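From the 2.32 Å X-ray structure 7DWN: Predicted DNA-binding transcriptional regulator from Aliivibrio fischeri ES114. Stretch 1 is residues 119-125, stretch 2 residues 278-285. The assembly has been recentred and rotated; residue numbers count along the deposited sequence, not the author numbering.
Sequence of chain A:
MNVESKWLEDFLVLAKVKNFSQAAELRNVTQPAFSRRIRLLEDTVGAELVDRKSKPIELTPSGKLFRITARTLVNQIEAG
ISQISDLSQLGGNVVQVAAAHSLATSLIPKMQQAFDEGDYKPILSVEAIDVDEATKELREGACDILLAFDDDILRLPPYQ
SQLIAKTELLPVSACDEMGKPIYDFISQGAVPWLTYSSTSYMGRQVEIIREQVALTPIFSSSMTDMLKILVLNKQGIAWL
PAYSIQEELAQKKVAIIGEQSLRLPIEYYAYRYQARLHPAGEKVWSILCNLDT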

# COMPACT_ATOMS: atom_id res chain seq x y z
N ASP A 119 -9.63 -43.22 9.49
CA ASP A 119 -8.40 -42.94 10.20
C ASP A 119 -7.49 -42.01 9.41
O ASP A 119 -7.59 -41.90 8.18
CB ASP A 119 -7.67 -44.24 10.54
CG ASP A 119 -8.38 -45.04 11.63
OD1 ASP A 119 -9.26 -44.47 12.31
OD2 ASP A 119 -8.04 -46.23 11.80
N TYR A 120 -6.59 -41.35 10.15
CA TYR A 120 -5.77 -40.20 9.75
C TYR A 120 -6.58 -38.93 9.92
O TYR A 120 -7.52 -38.66 9.17
CB TYR A 120 -5.20 -40.37 8.33
CG TYR A 120 -5.22 -39.15 7.42
CD1 TYR A 120 -4.50 -38.00 7.73
CD2 TYR A 120 -5.91 -39.18 6.22
CE1 TYR A 120 -4.51 -36.91 6.88
CE2 TYR A 120 -5.91 -38.09 5.36
CZ TYR A 120 -5.21 -36.96 5.70
OH TYR A 120 -5.21 -35.86 4.87
N LYS A 121 -6.23 -38.15 10.95
CA LYS A 121 -6.97 -36.96 11.30
C LYS A 121 -6.24 -35.74 10.77
O LYS A 121 -5.04 -35.58 11.06
CB LYS A 121 -7.15 -36.88 12.82
CG LYS A 121 -6.65 -35.63 13.51
CD LYS A 121 -5.89 -35.99 14.77
CE LYS A 121 -5.36 -34.75 15.46
NZ LYS A 121 -6.43 -33.74 15.66
N PRO A 122 -6.87 -34.92 9.94
CA PRO A 122 -6.23 -33.67 9.52
C PRO A 122 -6.19 -32.67 10.66
O PRO A 122 -6.89 -32.80 11.66
CB PRO A 122 -7.14 -33.17 8.38
CG PRO A 122 -7.89 -34.39 7.93
CD PRO A 122 -8.08 -35.23 9.16
N ILE A 123 -5.32 -31.68 10.50
CA ILE A 123 -5.06 -30.68 11.53
C ILE A 123 -5.70 -29.37 11.10
O ILE A 123 -5.48 -28.91 9.97
CB ILE A 123 -3.56 -30.51 11.78
CG1 ILE A 123 -2.92 -31.85 12.13
CG2 ILE A 123 -3.34 -29.52 12.89
CD1 ILE A 123 -3.44 -32.46 13.41
N LEU A 124 -6.47 -28.76 12.00
CA LEU A 124 -7.17 -27.51 11.73
C LEU A 124 -6.43 -26.35 12.38
O LEU A 124 -5.94 -26.46 13.51
CB LEU A 124 -8.60 -27.56 12.26
CG LEU A 124 -9.53 -28.67 11.77
CD1 LEU A 124 -10.85 -28.62 12.53
CD2 LEU A 124 -9.77 -28.55 10.27
N SER A 125 -6.36 -25.23 11.66
CA SER A 125 -5.95 -23.94 12.22
C SER A 125 -7.12 -22.99 12.01
O SER A 125 -7.31 -22.48 10.90
CB SER A 125 -4.67 -23.43 11.57
OG SER A 125 -4.49 -22.05 11.86
N HIS A 278 -4.85 -28.78 -1.13
CA HIS A 278 -4.05 -29.92 -0.73
C HIS A 278 -4.97 -31.01 -0.19
O HIS A 278 -6.09 -30.72 0.25
CB HIS A 278 -3.01 -29.49 0.32
CG HIS A 278 -3.60 -28.82 1.52
ND1 HIS A 278 -4.22 -27.59 1.46
CD2 HIS A 278 -3.64 -29.20 2.82
CE1 HIS A 278 -4.63 -27.25 2.67
NE2 HIS A 278 -4.29 -28.21 3.51
N PRO A 279 -4.53 -32.27 -0.23
CA PRO A 279 -5.43 -33.38 0.16
C PRO A 279 -6.16 -33.18 1.48
O PRO A 279 -7.35 -33.49 1.57
CB PRO A 279 -4.47 -34.58 0.22
CG PRO A 279 -3.43 -34.26 -0.81
CD PRO A 279 -3.24 -32.76 -0.75
N ALA A 280 -5.48 -32.64 2.50
CA ALA A 280 -6.15 -32.38 3.77
C ALA A 280 -7.25 -31.33 3.62
O ALA A 280 -8.32 -31.44 4.23
CB ALA A 280 -5.13 -31.93 4.82
N GLY A 281 -7.00 -30.30 2.80
CA GLY A 281 -8.02 -29.30 2.56
C GLY A 281 -9.25 -29.88 1.89
O GLY A 281 -10.38 -29.57 2.27
N GLU A 282 -9.05 -30.74 0.88
CA GLU A 282 -10.18 -31.38 0.23
C GLU A 282 -10.91 -32.31 1.18
O GLU A 282 -12.14 -32.42 1.10
CB GLU A 282 -9.72 -32.13 -1.02
CG GLU A 282 -9.10 -31.25 -2.10
CD GLU A 282 -10.11 -30.33 -2.78
OE1 GLU A 282 -11.33 -30.46 -2.52
OE2 GLU A 282 -9.68 -29.48 -3.59
N LYS A 283 -10.20 -32.98 2.09
CA LYS A 283 -10.88 -33.82 3.07
C LYS A 283 -11.76 -32.98 4.00
O LYS A 283 -12.91 -33.34 4.27
CB LYS A 283 -9.87 -34.62 3.89
CG LYS A 283 -10.49 -35.36 5.06
CD LYS A 283 -9.60 -36.48 5.57
CE LYS A 283 -10.26 -37.21 6.73
NZ LYS A 283 -11.56 -37.82 6.34
N VAL A 284 -11.23 -31.86 4.49
CA VAL A 284 -12.02 -30.99 5.36
C VAL A 284 -13.23 -30.45 4.62
O VAL A 284 -14.34 -30.39 5.16
CB VAL A 284 -11.15 -29.86 5.94
CG1 VAL A 284 -12.01 -28.88 6.71
CG2 VAL A 284 -10.07 -30.44 6.84
N TRP A 285 -13.04 -30.06 3.35
CA TRP A 285 -14.16 -29.56 2.56
C TRP A 285 -15.22 -30.63 2.36
O TRP A 285 -16.42 -30.35 2.45
CB TRP A 285 -13.66 -29.03 1.22
CG TRP A 285 -14.75 -28.52 0.33
CD1 TRP A 285 -15.40 -29.20 -0.66
CD2 TRP A 285 -15.33 -27.21 0.36
NE1 TRP A 285 -16.34 -28.39 -1.25
CE2 TRP A 285 -16.32 -27.17 -0.64
CE3 TRP A 285 -15.11 -26.06 1.14
CZ2 TRP A 285 -17.08 -26.03 -0.89
CZ3 TRP A 285 -15.86 -24.94 0.89
CH2 TRP A 285 -16.84 -24.93 -0.12

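The contact between these two stretches is made by packing alone: no hydrogen bond or salt bridge crosses it, and the two sides together bury a modest 281 Å². Stretch 1 arrives as loop and becomes a strand at Ile 123, while stretch 2 is the N-cap His 278 followed by about two turns of helix. The backbones are nearest at Pro 122 and Ala 280, whose CA atoms lie 5.9 Å apart. Most of the covered surface belongs to Lys 283, Pro 122 and Tyr 120.

Lys 283 contributes the most, 59 Å², and does so with its aliphatic chain. Its CA-to-CB bond points toward stretch 1, and chi1, chi2 and chi3 are all t, so the methylenes run out as an extended rod before chi4 turns to p at the end. Lys 283 CD lies against two rings at once, 3.6 Å from Pro 122 CG and 4.0 Å from Tyr 120 CE2, meeting the aromatic ring obliquely. Lysine suits such a partly exposed position because its long hydrocarbon portion can cover apolar neighbours while its charged amine need not be buried with them.

Pro 122, which has 57 Å² covered, is the buried centre of stretch 1. Its CA-to-CB bond points toward the helix, and its compact ring touches three residues there. Besides the lysine contact at CG, Pro 122 CB is 4.3 Å from Ala 280 CB and also 4.3 Å from Val 284 CG2. These partners follow from helical periodicity: Ala 280, Lys 283 and Val 284 fall on one side of the helix, and the backbone bond from Val 284 N to Ala 280 O, 3.0 Å long, links the first and last of them. The small methyl of Ala 280 fits where the two backbones come nearest. Proline, having no backbone NH to satisfy, is well suited to a buried apolar site of this kind.

Tyr 120, an exposed residue, has 51 Å² covered. Its CA-to-CB bond points sideways, but the long side chain carries its end to the start of the helix, placing Tyr 120 OH 3.8 Å from Ala 280 CA. This is a van der Waals contact, and the hydroxyl makes no hydrogen bond to the helix. Tyrosine suits the place because its large ring offers Lys 283 an apolar surface while its polar hydroxyl tolerates exposure. The residue is poorly ordered and also touches a crystal neighbour, so its exact pose deserves caution.

Further along the strand, Leu 124 extends the apolar patch. Its CA-to-CB bond points sideways, yet the m,t rotamer brings Leu 124 CD2 to 3.9 Å from Val 284 CG2. Val 284 CG2 is the nearest methyl to both Pro 122 and Leu 124, and Val 284 CG1 is also close to Leu 124 CD2, at 4.2 Å; branched aliphatic side chains suit this buried, purely apolar site. Between Pro 122 and Leu 124 in sequence, Ile 123 directs its CA-to-CB bond away from the helix, as does Lys 121 before Pro 122, leaving the contact to Tyr 120, Pro 122 and Leu 124.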